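Local coordinates for CRISPR protein (Archaeoglobus fulgidus, PDB 4MJK), which probably serves as the Cas5 subunit of a type I-A CRISPR Cascade complex, a protein whose relatives bind the 5′ handle of the guide RNA, at residues 143-148 and 160-165; 69-74 and 128-133; 34-39 and 148-153. All blocks are in the same frame, centred on the assembly; numbering follows the deposited sequence.

Contact 1: residues 143-148 and 160-165; sequences ILWKIH and VDVKKV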
ATOM      1  N   ILE A 143      -6.007  26.127  -2.378  1.00 30.34           N
ATOM      2  CA  ILE A 143      -4.855  25.491  -1.738  1.00 27.53           C
ATOM      3  C   ILE A 143      -5.152  24.047  -1.354  1.00 24.52           C
ATOM      4  O   ILE A 143      -4.292  23.172  -1.468  1.00 20.16           O
ATOM      5  CB  ILE A 143      -4.398  26.242  -0.461  1.00 29.64           C
ATOM      6  CG1 ILE A 143      -4.077  27.709  -0.772  1.00 36.58           C
ATOM      7  CG2 ILE A 143      -3.186  25.551   0.155  1.00 25.51           C
ATOM      8  CD1 ILE A 143      -3.135  27.894  -1.941  1.00 39.28           C
ATOM      9  N   LEU A 144      -6.369  23.811  -0.876  1.00 22.06           N
ATOM     10  CA  LEU A 144      -6.792  22.475  -0.487  1.00 22.01           C
ATOM     11  C   LEU A 144      -6.607  21.502  -1.645  1.00 20.00           C
ATOM     12  O   LEU A 144      -6.207  20.357  -1.436  1.00 19.54           O
ATOM     13  CB  LEU A 144      -8.246  22.483   0.017  1.00 20.33           C
ATOM     14  CG  LEU A 144      -8.492  23.238   1.333  1.00 25.20           C
ATOM     15  CD1 LEU A 144      -9.982  23.340   1.666  1.00 22.55           C
ATOM     16  CD2 LEU A 144      -7.732  22.588   2.486  1.00 22.36           C
ATOM     17  N   TRP A 145      -6.855  21.961  -2.870  1.00 20.78           N
ATOM     18  CA  TRP A 145      -6.722  21.094  -4.047  1.00 19.93           C
ATOM     19  C   TRP A 145      -5.288  20.615  -4.280  1.00 19.48           C
ATOM     20  O   TRP A 145      -5.072  19.641  -4.989  1.00 20.30           O
ATOM     21  CB  TRP A 145      -7.211  21.803  -5.299  1.00 19.07           C
ATOM     22  CG  TRP A 145      -8.691  21.879  -5.422  1.00 19.33           C
ATOM     23  CD1 TRP A 145      -9.494  22.934  -5.086  1.00 20.31           C
ATOM     24  CD2 TRP A 145      -9.561  20.862  -5.931  1.00 19.12           C
ATOM     25  NE1 TRP A 145     -10.805  22.635  -5.359  1.00 18.26           N
ATOM     26  CE2 TRP A 145     -10.873  21.367  -5.874  1.00 16.31           C
ATOM     27  CE3 TRP A 145      -9.350  19.571  -6.435  1.00 17.43           C
ATOM     28  CZ2 TRP A 145     -11.976  20.631  -6.307  1.00 17.66           C
ATOM     29  CZ3 TRP A 145     -10.447  18.841  -6.853  1.00 19.13           C
ATOM     30  CH2 TRP A 145     -11.743  19.373  -6.790  1.00 18.42           C
ATOM     31  N   LYS A 146      -4.326  21.301  -3.662  1.00 21.26           N
ATOM     32  CA  LYS A 146      -2.901  21.087  -3.913  1.00 21.99           C
ATOM     33  C   LYS A 146      -2.223  20.100  -2.955  1.00 22.19           C
ATOM     34  O   LYS A 146      -0.987  19.989  -2.913  1.00 23.44           O
ATOM     35  CB  LYS A 146      -2.168  22.425  -3.881  1.00 27.34           C
ATOM     36  CG  LYS A 146      -2.551  23.386  -5.020  1.00 30.77           C
ATOM     37  CD  LYS A 146      -1.676  24.641  -4.954  1.00 40.40           C
ATOM     38  CE  LYS A 146      -1.917  25.581  -6.127  1.00 42.41           C
ATOM     39  NZ  LYS A 146      -3.240  26.254  -6.028  1.00 46.77           N
ATOM     40  N   ILE A 147      -3.028  19.391  -2.178  1.00 18.76           N
ATOM     41  CA  ILE A 147      -2.488  18.409  -1.249  1.00 17.48           C
ATOM     42  C   ILE A 147      -2.136  17.128  -2.016  1.00 15.82           C
ATOM     43  O   ILE A 147      -3.017  16.528  -2.642  1.00 14.97           O
ATOM     44  CB  ILE A 147      -3.500  18.114  -0.144  1.00 20.35           C
ATOM     45  CG1 ILE A 147      -3.687  19.357   0.740  1.00 20.87           C
ATOM     46  CG2 ILE A 147      -3.053  16.905   0.694  1.00 17.38           C
ATOM     47  CD1 ILE A 147      -4.857  19.247   1.715  1.00 21.62           C
ATOM     48  N   HIS A 148      -0.864  16.714  -1.959  1.00 14.34           N
ATOM     49  CA  HIS A 148      -0.375  15.548  -2.712  1.00 19.09           C
ATOM     50  C   HIS A 148       0.156  14.434  -1.817  1.00 18.09           C
ATOM     51  O   HIS A 148       0.441  13.329  -2.294  1.00 14.05           O
ATOM     52  CB  HIS A 148       0.744  15.941  -3.687  1.00 21.00           C
ATOM     53  CG  HIS A 148       0.340  16.994  -4.675  1.00 26.32           C
ATOM     54  ND1 HIS A 148      -0.793  16.888  -5.448  1.00 26.30           N
ATOM     55  CD2 HIS A 148       0.920  18.169  -5.012  1.00 30.54           C
ATOM     56  CE1 HIS A 148      -0.900  17.953  -6.222  1.00 26.56           C
ATOM     57  NE2 HIS A 148       0.131  18.749  -5.976  1.00 30.87           N
ATOM     58  N   VAL A 160      -9.940  15.029  -4.796  1.00 13.14           N
ATOM     59  CA  VAL A 160     -10.874  14.881  -5.910  1.00 14.93           C
ATOM     60  C   VAL A 160     -12.125  15.740  -5.778  1.00 15.11           C
ATOM     61  O   VAL A 160     -12.902  15.838  -6.711  1.00 16.86           O
ATOM     62  CB  VAL A 160     -11.278  13.400  -6.179  1.00 15.07           C
ATOM     63  CG1 VAL A 160     -10.048  12.565  -6.591  1.00 15.95           C
ATOM     64  CG2 VAL A 160     -12.003  12.790  -4.973  1.00 15.29           C
ATOM     65  N   ASP A 161     -12.330  16.353  -4.619  1.00 15.94           N
ATOM     66  CA  ASP A 161     -13.391  17.354  -4.490  1.00 17.25           C
ATOM     67  C   ASP A 161     -13.160  18.166  -3.238  1.00 18.26           C
ATOM     68  O   ASP A 161     -12.666  17.644  -2.224  1.00 15.08           O
ATOM     69  CB  ASP A 161     -14.784  16.716  -4.464  1.00 15.89           C
ATOM     70  CG  ASP A 161     -15.892  17.670  -4.940  1.00 22.86           C
ATOM     71  OD1 ASP A 161     -15.608  18.817  -5.354  1.00 22.49           O
ATOM     72  OD2 ASP A 161     -17.064  17.248  -4.929  1.00 26.97           O
ATOM     73  N   VAL A 162     -13.478  19.455  -3.338  1.00 15.76           N
ATOM     74  CA  VAL A 162     -13.442  20.369  -2.220  1.00 15.53           C
ATOM     75  C   VAL A 162     -14.722  21.184  -2.280  1.00 22.70           C
ATOM     76  O   VAL A 162     -15.116  21.656  -3.349  1.00 18.91           O
ATOM     77  CB  VAL A 162     -12.258  21.355  -2.299  1.00 18.47           C
ATOM     78  CG1 VAL A 162     -12.251  22.272  -1.073  1.00 20.75           C
ATOM     79  CG2 VAL A 162     -10.910  20.617  -2.446  1.00 18.53           C
ATOM     80  N   LYS A 163     -15.374  21.349  -1.136  1.00 17.59           N
ATOM     81  CA  LYS A 163     -16.561  22.190  -1.066  1.00 20.18           C
ATOM     82  C   LYS A 163     -16.498  23.056   0.183  1.00 23.23           C
ATOM     83  O   LYS A 163     -16.321  22.549   1.303  1.00 20.20           O
ATOM     84  CB  LYS A 163     -17.817  21.316  -1.079  1.00 25.59           C
ATOM     85  CG  LYS A 163     -19.132  22.060  -1.229  1.00 33.86           C
ATOM     86  CD  LYS A 163     -20.306  21.077  -1.174  1.00 35.19           C
ATOM     87  CE  LYS A 163     -21.655  21.801  -1.092  1.00 49.08           C
ATOM     88  NZ  LYS A 163     -21.915  22.679  -2.272  1.00 44.99           N
ATOM     89  N   LYS A 164     -16.604  24.366  -0.013  1.00 19.87           N
ATOM     90  CA  LYS A 164     -16.717  25.302   1.095  1.00 24.06           C
ATOM     91  C   LYS A 164     -18.200  25.432   1.444  1.00 24.11           C
ATOM     92  O   LYS A 164     -19.038  25.643   0.561  1.00 24.47           O
ATOM     93  CB  LYS A 164     -16.122  26.658   0.709  1.00 26.55           C
ATOM     94  CG  LYS A 164     -15.883  27.609   1.867  1.00 28.88           C
ATOM     95  CD  LYS A 164     -15.260  28.919   1.382  1.00 33.88           C
ATOM     96  CE  LYS A 164     -13.898  28.668   0.733  1.00 42.75           C
ATOM     97  NZ  LYS A 164     -13.280  29.883   0.100  1.00 43.00           N
ATOM     98  N   VAL A 165     -18.534  25.269   2.719  1.00 21.46           N
ATOM     99  CA  VAL A 165     -19.938  25.259   3.132  1.00 24.00           C
ATOM    100  C   VAL A 165     -20.187  26.158   4.334  1.00 25.50           C
ATOM    101  O   VAL A 165     -19.307  26.356   5.168  1.00 22.45           O
ATOM    102  CB  VAL A 165     -20.421  23.839   3.497  1.00 25.61           C
ATOM    103  CG1 VAL A 165     -20.464  22.946   2.264  1.00 28.55           C
ATOM    104  CG2 VAL A 165     -19.530  23.236   4.587  1.00 21.64           C
TER

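Contact 2: residues 69-74 and 128-133; sequences IGWKAL and IRWFLV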
ATOM      1  N   ILE A  69     -12.584  18.878  13.367  1.00 10.55           N
ATOM      2  CA  ILE A  69     -12.028  18.087  12.283  1.00  9.00           C
ATOM      3  C   ILE A  69     -12.441  16.648  12.467  1.00 11.68           C
ATOM      4  O   ILE A  69     -12.124  16.033  13.484  1.00 12.67           O
ATOM      5  CB  ILE A  69     -10.492  18.199  12.188  1.00 13.81           C
ATOM      6  CG1 ILE A  69      -9.967  17.268  11.080  1.00  9.63           C
ATOM      7  CG2 ILE A  69      -9.838  17.878  13.521  1.00 11.21           C
ATOM      8  CD1 ILE A  69      -8.485  17.498  10.736  1.00 12.47           C
ATOM      9  N   GLY A  70     -13.190  16.136  11.498  1.00 11.44           N
ATOM     10  CA  GLY A  70     -13.668  14.759  11.507  1.00  8.89           C
ATOM     11  C   GLY A  70     -13.502  14.171  10.118  1.00  9.95           C
ATOM     12  O   GLY A  70     -13.283  14.907   9.152  1.00  9.04           O
ATOM     13  N   TRP A  71     -13.611  12.852  10.004  1.00  8.08           N
ATOM     14  CA  TRP A  71     -13.399  12.195   8.729  1.00  8.92           C
ATOM     15  C   TRP A  71     -14.118  10.865   8.729  1.00  9.96           C
ATOM     16  O   TRP A  71     -14.473  10.340   9.788  1.00  6.85           O
ATOM     17  CB  TRP A  71     -11.900  11.973   8.472  1.00  7.28           C
ATOM     18  CG  TRP A  71     -11.229  11.183   9.569  1.00  8.61           C
ATOM     19  CD1 TRP A  71     -11.012   9.831   9.600  1.00 10.26           C
ATOM     20  CD2 TRP A  71     -10.732  11.697  10.812  1.00  8.31           C
ATOM     21  NE1 TRP A  71     -10.397   9.479  10.782  1.00 10.56           N
ATOM     22  CE2 TRP A  71     -10.222  10.611  11.543  1.00  8.96           C
ATOM     23  CE3 TRP A  71     -10.670  12.981  11.371  1.00  8.10           C
ATOM     24  CZ2 TRP A  71      -9.638  10.761  12.794  1.00  8.99           C
ATOM     25  CZ3 TRP A  71     -10.088  13.130  12.623  1.00 10.91           C
ATOM     26  CH2 TRP A  71      -9.587  12.025  13.322  1.00  9.69           C
ATOM     27  N   LYS A  72     -14.347  10.340   7.527  1.00  9.44           N
ATOM     28  CA  LYS A  72     -14.956   9.033   7.353  1.00 10.82           C
ATOM     29  C   LYS A  72     -14.526   8.433   6.022  1.00 10.53           C
ATOM     30  O   LYS A  72     -14.256   9.159   5.059  1.00 10.70           O
ATOM     31  CB  LYS A  72     -16.485   9.125   7.416  1.00 11.65           C
ATOM     32  CG  LYS A  72     -17.090   9.896   6.270  1.00 10.46           C
ATOM     33  CD  LYS A  72     -18.576  10.138   6.475  1.00 12.82           C
ATOM     34  CE  LYS A  72     -19.139  10.986   5.337  1.00 15.67           C
ATOM     35  NZ  LYS A  72     -20.617  11.284   5.485  1.00 21.78           N
ATOM     36  N   ALA A  73     -14.462   7.108   5.979  1.00 11.10           N
ATOM     37  CA  ALA A  73     -14.126   6.393   4.756  1.00 15.01           C
ATOM     38  C   ALA A  73     -15.349   6.459   3.864  1.00 13.46           C
ATOM     39  O   ALA A  73     -16.458   6.440   4.368  1.00 13.35           O
ATOM     40  CB  ALA A  73     -13.766   4.935   5.068  1.00 12.06           C
ATOM     41  N   LEU A  74     -15.141   6.571   2.553  1.00 13.24           N
ATOM     42  CA  LEU A  74     -16.233   6.544   1.594  1.00 14.10           C
ATOM     43  C   LEU A  74     -16.360   5.166   0.964  1.00 15.03           C
ATOM     44  O   LEU A  74     -17.452   4.746   0.598  1.00 18.22           O
ATOM     45  CB  LEU A  74     -16.015   7.608   0.499  1.00 15.81           C
ATOM     46  CG  LEU A  74     -15.911   9.041   1.056  1.00 16.63           C
ATOM     47  CD1 LEU A  74     -15.556  10.070  -0.021  1.00 18.13           C
ATOM     48  CD2 LEU A  74     -17.199   9.418   1.758  1.00 14.51           C
ATOM     49  N   ILE A 128     -11.157   8.931   1.434  1.00 10.29           N
ATOM     50  CA  ILE A 128     -11.600   9.395   2.748  1.00 11.36           C
ATOM     51  C   ILE A 128     -12.088  10.836   2.624  1.00 13.41           C
ATOM     52  O   ILE A 128     -11.493  11.619   1.884  1.00 11.51           O
ATOM     53  CB  ILE A 128     -10.430   9.349   3.785  1.00 11.98           C
ATOM     54  CG1 ILE A 128      -9.965   7.900   3.993  1.00 11.93           C
ATOM     55  CG2 ILE A 128     -10.875   9.987   5.119  1.00 10.87           C
ATOM     56  CD1 ILE A 128      -8.757   7.764   4.903  1.00 13.89           C
ATOM     57  N   ARG A 129     -13.181  11.176   3.309  1.00 11.38           N
ATOM     58  CA  ARG A 129     -13.677  12.548   3.323  1.00 11.26           C
ATOM     59  C   ARG A 129     -13.392  13.215   4.670  1.00 11.55           C
ATOM     60  O   ARG A 129     -13.718  12.652   5.730  1.00 11.15           O
ATOM     61  CB  ARG A 129     -15.185  12.590   3.029  1.00 12.36           C
ATOM     62  CG  ARG A 129     -15.778  14.020   3.083  1.00 15.66           C
ATOM     63  CD  ARG A 129     -17.264  14.071   2.647  1.00 13.31           C
ATOM     64  NE  ARG A 129     -17.430  13.563   1.286  1.00 17.06           N
ATOM     65  CZ  ARG A 129     -18.539  12.988   0.831  1.00 22.75           C
ATOM     66  NH1 ARG A 129     -19.587  12.852   1.628  1.00 25.58           N
ATOM     67  NH2 ARG A 129     -18.604  12.546  -0.418  1.00 21.91           N
ATOM     68  N   TRP A 130     -12.795  14.403   4.629  1.00  9.01           N
ATOM     69  CA  TRP A 130     -12.600  15.216   5.828  1.00  9.95           C
ATOM     70  C   TRP A 130     -13.610  16.357   5.864  1.00 11.82           C
ATOM     71  O   TRP A 130     -13.979  16.915   4.823  1.00 11.25           O
ATOM     72  CB  TRP A 130     -11.190  15.807   5.888  1.00 10.71           C
ATOM     73  CG  TRP A 130     -10.175  14.929   6.567  1.00 10.52           C
ATOM     74  CD1 TRP A 130      -9.815  14.946   7.887  1.00  9.81           C
ATOM     75  CD2 TRP A 130      -9.374  13.917   5.945  1.00 10.72           C
ATOM     76  NE1 TRP A 130      -8.837  13.998   8.127  1.00  8.97           N
ATOM     77  CE2 TRP A 130      -8.554  13.352   6.950  1.00 11.03           C
ATOM     78  CE3 TRP A 130      -9.279  13.431   4.639  1.00 10.65           C
ATOM     79  CZ2 TRP A 130      -7.649  12.315   6.688  1.00 13.46           C
ATOM     80  CZ3 TRP A 130      -8.357  12.409   4.372  1.00 13.38           C
ATOM     81  CH2 TRP A 130      -7.565  11.858   5.394  1.00 11.84           C
ATOM     82  N   PHE A 131     -14.056  16.691   7.071  1.00  9.01           N
ATOM     83  CA  PHE A 131     -14.969  17.800   7.292  1.00 11.31           C
ATOM     84  C   PHE A 131     -14.291  18.631   8.368  1.00 12.36           C
ATOM     85  O   PHE A 131     -14.175  18.198   9.528  1.00  9.63           O
ATOM     86  CB  PHE A 131     -16.340  17.258   7.746  1.00 10.70           C
ATOM     87  CG  PHE A 131     -17.425  18.307   7.900  1.00 13.26           C
ATOM     88  CD1 PHE A 131     -17.198  19.635   7.588  1.00 12.74           C
ATOM     89  CD2 PHE A 131     -18.688  17.939   8.357  1.00 12.45           C
ATOM     90  CE1 PHE A 131     -18.214  20.589   7.736  1.00 15.74           C
ATOM     91  CE2 PHE A 131     -19.713  18.891   8.495  1.00 15.54           C
ATOM     92  CZ  PHE A 131     -19.465  20.213   8.184  1.00 13.42           C
ATOM     93  N   LEU A 132     -13.796  19.801   7.962  1.00 10.39           N
ATOM     94  CA  LEU A 132     -13.115  20.724   8.853  1.00 12.25           C
ATOM     95  C   LEU A 132     -13.985  21.958   9.036  1.00 15.32           C
ATOM     96  O   LEU A 132     -14.658  22.397   8.092  1.00 15.77           O
ATOM     97  CB  LEU A 132     -11.751  21.142   8.282  1.00 14.37           C
ATOM     98  CG  LEU A 132     -10.594  20.147   8.491  1.00 15.70           C
ATOM     99  CD1 LEU A 132     -10.824  18.894   7.669  1.00 13.05           C
ATOM    100  CD2 LEU A 132      -9.246  20.777   8.136  1.00 18.23           C
ATOM    101  N   VAL A 133     -13.979  22.510  10.245  1.00 14.18           N
ATOM    102  CA  VAL A 133     -14.708  23.747  10.508  1.00 15.83           C
ATOM    103  C   VAL A 133     -13.730  24.739  11.128  1.00 15.05           C
ATOM    104  O   VAL A 133     -13.016  24.382  12.056  1.00 15.99           O
ATOM    105  CB  VAL A 133     -15.903  23.535  11.483  1.00 15.14           C
ATOM    106  CG1 VAL A 133     -16.599  24.882  11.773  1.00 18.31           C
ATOM    107  CG2 VAL A 133     -16.913  22.516  10.916  1.00 14.97           C
TER

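Contact 3: residues 34-39 and 148-153; sequences TTFLGA and HRIGSK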
ATOM      1  N   THR A  34      -3.537  16.001  13.134  1.00 12.76           N
ATOM      2  CA  THR A  34      -2.412  16.929  12.978  1.00 15.17           C
ATOM      3  C   THR A  34      -1.630  16.625  11.701  1.00 15.98           C
ATOM      4  O   THR A  34      -0.981  17.511  11.137  1.00 13.27           O
ATOM      5  CB  THR A  34      -1.452  16.958  14.171  1.00 13.84           C
ATOM      6  OG1 THR A  34      -1.031  15.627  14.497  1.00 15.66           O
ATOM      7  CG2 THR A  34      -2.140  17.583  15.391  1.00 18.10           C
ATOM      8  N   THR A  35      -1.696  15.370  11.251  1.00 13.35           N
ATOM      9  CA  THR A  35      -1.038  14.984  10.004  1.00 12.06           C
ATOM     10  C   THR A  35      -1.748  15.616   8.804  1.00 13.49           C
ATOM     11  O   THR A  35      -1.104  16.151   7.893  1.00 13.25           O
ATOM     12  CB  THR A  35      -0.931  13.448   9.868  1.00 15.45           C
ATOM     13  OG1 THR A  35      -0.145  12.937  10.959  1.00 13.91           O
ATOM     14  CG2 THR A  35      -0.261  13.052   8.556  1.00 15.31           C
ATOM     15  N   PHE A  36      -3.078  15.568   8.815  1.00 11.85           N
ATOM     16  CA  PHE A  36      -3.873  16.221   7.790  1.00 12.50           C
ATOM     17  C   PHE A  36      -3.640  17.725   7.817  1.00 14.16           C
ATOM     18  O   PHE A  36      -3.469  18.350   6.768  1.00 14.16           O
ATOM     19  CB  PHE A  36      -5.366  15.948   7.987  1.00 12.27           C
ATOM     20  CG  PHE A  36      -6.214  16.524   6.901  1.00 13.71           C
ATOM     21  CD1 PHE A  36      -6.496  15.783   5.757  1.00 13.25           C
ATOM     22  CD2 PHE A  36      -6.686  17.823   6.987  1.00 13.42           C
ATOM     23  CE1 PHE A  36      -7.259  16.316   4.740  1.00 14.02           C
ATOM     24  CE2 PHE A  36      -7.453  18.359   5.969  1.00 14.70           C
ATOM     25  CZ  PHE A  36      -7.736  17.614   4.843  1.00 12.14           C
ATOM     26  N   LEU A  37      -3.637  18.310   9.016  1.00 13.25           N
ATOM     27  CA  LEU A  37      -3.376  19.749   9.146  1.00 15.26           C
ATOM     28  C   LEU A  37      -1.968  20.123   8.680  1.00 16.30           C
ATOM     29  O   LEU A  37      -1.776  21.178   8.097  1.00 17.55           O
ATOM     30  CB  LEU A  37      -3.600  20.237  10.584  1.00 15.57           C
ATOM     31  CG  LEU A  37      -5.069  20.311  11.017  1.00 20.24           C
ATOM     32  CD1 LEU A  37      -5.175  20.643  12.486  1.00 25.80           C
ATOM     33  CD2 LEU A  37      -5.863  21.322  10.171  1.00 21.51           C
ATOM     34  N   GLY A  38      -0.986  19.270   8.957  1.00 14.49           N
ATOM     35  CA  GLY A  38       0.374  19.507   8.489  1.00 15.92           C
ATOM     36  C   GLY A  38       0.450  19.534   6.970  1.00 17.93           C
ATOM     37  O   GLY A  38       1.249  20.268   6.393  1.00 16.18           O
ATOM     38  N   ALA A  39      -0.377  18.721   6.315  1.00 14.40           N
ATOM     39  CA  ALA A  39      -0.425  18.703   4.852  1.00 17.95           C
ATOM     40  C   ALA A  39      -1.013  20.003   4.310  1.00 19.30           C
ATOM     41  O   ALA A  39      -0.511  20.559   3.334  1.00 16.94           O
ATOM     42  CB  ALA A  39      -1.215  17.498   4.343  1.00 14.95           C
ATOM     43  N   HIS A 148      -0.864  16.714  -1.959  1.00 14.34           N
ATOM     44  CA  HIS A 148      -0.375  15.548  -2.712  1.00 19.09           C
ATOM     45  C   HIS A 148       0.156  14.434  -1.817  1.00 18.09           C
ATOM     46  O   HIS A 148       0.441  13.329  -2.294  1.00 14.05           O
ATOM     47  CB  HIS A 148       0.744  15.941  -3.687  1.00 21.00           C
ATOM     48  CG  HIS A 148       0.340  16.994  -4.675  1.00 26.32           C
ATOM     49  ND1 HIS A 148      -0.793  16.888  -5.448  1.00 26.30           N
ATOM     50  CD2 HIS A 148       0.920  18.169  -5.012  1.00 30.54           C
ATOM     51  CE1 HIS A 148      -0.900  17.953  -6.222  1.00 26.56           C
ATOM     52  NE2 HIS A 148       0.131  18.749  -5.976  1.00 30.87           N
ATOM     53  N   ARG A 149       0.320  14.729  -0.531  1.00 15.04           N
ATOM     54  CA  ARG A 149       0.662  13.679   0.412  1.00 13.86           C
ATOM     55  C   ARG A 149       0.095  13.942   1.797  1.00 15.07           C
ATOM     56  O   ARG A 149      -0.013  15.077   2.237  1.00 15.63           O
ATOM     57  CB  ARG A 149       2.172  13.464   0.481  1.00 18.29           C
ATOM     58  CG  ARG A 149       2.939  14.676   0.934  1.00 20.98           C
ATOM     59  CD  ARG A 149       3.697  14.355   2.182  1.00 24.98           C
ATOM     60  NE  ARG A 149       4.741  15.337   2.451  1.00 35.42           N
ATOM     61  CZ  ARG A 149       5.758  15.122   3.278  1.00 35.08           C
ATOM     62  NH1 ARG A 149       5.856  13.960   3.912  1.00 27.70           N
ATOM     63  NH2 ARG A 149       6.666  16.069   3.471  1.00 38.70           N
ATOM     64  N   ILE A 150      -0.289  12.870   2.470  1.00 12.98           N
ATOM     65  CA  ILE A 150      -0.756  12.967   3.846  1.00 13.34           C
ATOM     66  C   ILE A 150      -0.016  11.909   4.644  1.00 12.33           C
ATOM     67  O   ILE A 150      -0.291  10.719   4.518  1.00 13.64           O
ATOM     68  CB  ILE A 150      -2.278  12.770   3.934  1.00 12.36           C
ATOM     69  CG1 ILE A 150      -2.984  13.897   3.166  1.00 10.64           C
ATOM     70  CG2 ILE A 150      -2.730  12.741   5.405  1.00 13.73           C
ATOM     71  CD1 ILE A 150      -4.473  13.686   2.974  1.00 11.35           C
ATOM     72  N   GLY A 151       0.944  12.340   5.444  1.00 12.59           N
ATOM     73  CA  GLY A 151       1.833  11.409   6.114  1.00 14.10           C
ATOM     74  C   GLY A 151       3.205  11.508   5.482  1.00 15.77           C
ATOM     75  O   GLY A 151       3.647  12.600   5.132  1.00 18.40           O
ATOM     76  N   SER A 152       3.860  10.363   5.324  1.00 14.93           N
ATOM     77  CA  SER A 152       5.210  10.271   4.778  1.00 17.90           C
ATOM     78  C   SER A 152       5.224  10.623   3.297  1.00 19.36           C
ATOM     79  O   SER A 152       4.172  10.683   2.662  1.00 15.43           O
ATOM     80  CB  SER A 152       5.713   8.838   4.907  1.00 20.30           C
ATOM     81  OG  SER A 152       5.017   7.997   3.989  1.00 16.86           O
ATOM     82  N   LYS A 153       6.427  10.811   2.754  1.00 19.55           N
ATOM     83  CA  LYS A 153       6.635  11.084   1.332  1.00 21.13           C
ATOM     84  C   LYS A 153       5.919  10.083   0.425  1.00 17.76           C
ATOM     85  O   LYS A 153       5.409  10.461  -0.620  1.00 21.32           O
ATOM     86  CB  LYS A 153       8.132  11.037   1.002  1.00 27.20           C
ATOM     87  CG  LYS A 153       8.998  12.035   1.757  1.00 37.77           C
ATOM     88  CD  LYS A 153       8.955  13.416   1.121  1.00 38.69           C
ATOM     89  CE  LYS A 153       9.930  14.370   1.809  1.00 43.12           C
ATOM     90  NZ  LYS A 153       9.759  15.782   1.348  1.00 51.92           N
TER
HETATM   91  O   HOH W   1       1.234  15.240   6.121  1.00 20.98           O

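Contact 1: residues 143-148 and 160-165
Val162 presses both of its methyl groups against the turn at Leu144 and Trp145, and this is the tight part of the contact. CG2 of Val162 sits over one face of the indole, 3.5 Å from the centroid of the Trp145 five-membered ring and 11° off its normal, a CH-pi contact. The other branch, CG1 of Val162, meets CD1 of Leu144 at 3.7 Å, the two side chains crossing at about a right angle. Val162 and Leu144 are buried, with Tyr4 of strand 2-10 beside the leucine.

The outer end of the indole is a different matter. Its six-membered ring approaches the strand backbone obliquely, where CH2 of Trp145 comes within 3.5 Å of CA of Asp161, and CZ3 nears the carbonyl carbon of Val160. Val160 and Asp161, which form a classic beta bulge opposite Asp7, are both exposed and point their side chains away from the turn. OD1 of Asp161 comes no closer than 4.2 Å to Trp145 CH2.

No hydrogen bond spans the two segments. Dispersion and shape therefore hold the turn to the strand, with the valine gripped firmly and the six-membered ring meeting the Val160-Asp161 backbone on the more exposed side.

Contact 2: residues 69-74 and 128-133
Trp71 and Trp130 sit opposite each other as a non-hydrogen-bonded pair of two antiparallel strands. CB of Trp130 lies 4.0 Å from the carbonyl oxygen of Gly70. From there the ring turns back toward strand 69-73: CD1 of Trp130 comes to 3.7 Å from Trp71 CB, which lies over the face of the five-membered ring, a CH-pi contact 11° off the normal. The same CD1 receives Ile69 at the ring edge, and NE1 lies 3.9 Å from Trp71 CE3, the two indoles meeting obliquely with planes at 36°. At the far end of the indole, CZ3 of Trp130 meets Ile128 CG2 at 3.6 Å on the face that carries Trp71 CB; Phe36 stacks on the other face, against CE2. An alanine here would probably open a gap between Trp71 and Phe36 and leave the phenyl ring without its stacking partner.

Ile69, Ala73, Ile128 and Leu132 share this face of the sheet. On the reverse face Lys72 and Arg129 run side by side, and CD2 of Leu74 rests over the centre of the guanidinium, 3.9 Å from Arg129 CZ. The like charges are probably tolerated because Asp7 takes Arg129, while Asp177 and Glu258 take Lys72.

Two pairs of backbone bonds tie the strands, among them Phe131 N to Gly70 O at 2.8 Å and Arg129 N to Lys72 O at 2.9 Å. With strand 127-134 also bonded to strand 2-10, which in turn pairs with strand 157-170, this is the second-and-third-strand pairing of the ferredoxin-like (RRM-like) fold of Cas5 proteins.

Contact 3: residues 34-39 and 148-153
Thr35 turns CG2 anti to its backbone N (chi1 -61°, measured to OG1), which carries the methyl out from helix 33-46 to Ile150 and Gly151. Ile150 has CG1 anti to its own carbonyl carbon (chi1 -63°) and sends its CG1 and CG2 branches to different partners on the helix.

The closest packing is methyl against backbone. CG2 of Thr35 lies 3.4 Å from the amide N of Gly151 and 3.6 Å from its CA, and one turn further along the helix CB of Ala39 comes to 3.4 Å from the carbonyl oxygen of Arg149. Between these two points sits Ile150: its CG2 meets CG2 of Thr35 at 4.0 Å, its CG1 faces Ala39 CB, and its CD1 approaches CD1 of Phe36, also at 4.0 Å and obliquely to the ring. The small side chains of Thr35 and Ala39 thus let the loop run close to the helix.

No direct hydrogen bond crosses. A water does the work instead, donating to Thr35 O at 3.1 Å and accepting from Gly151 N at 3.0 Å. Thr35 O also takes the helical bond from Ala39 N, so it serves two donors. Gly151 adopts backbone angles at which a CB would jam against the preceding carbonyl oxygen. Arg149 NH1 makes a weak bond to Gly151 O, and its NE forms a salt bridge with Glu42, further along the same helix.

The loop leads from short helix 141-144 into strand 157-170. It probably corresponds to the connection between the second helix, here very short, and the fourth strand of the ferredoxin-like fold, packed across helix 33-46, the probable first helix.

Overall arrangement
Contact 2 is the core of the three: a buried strand pairing, held by backbone hydrogen bonds with aromatic packing on one face and charged side chains on the other. Contacts 1 and 3 are only partly buried and have no direct hydrogen bond across; contact 1 relies on apolar packing over strand 157-170, contact 3 adds a bridging water. They share His148 and touch through Ile147 and Ala39, so one connection from helix 141-144 is fixed to both the sheet and helix 33-46. That helix links contacts 2 and 3 as well, since Phe36 and Leu37 also pack on Leu132. Contacts 1 and 2 do not touch but reach the same sheet.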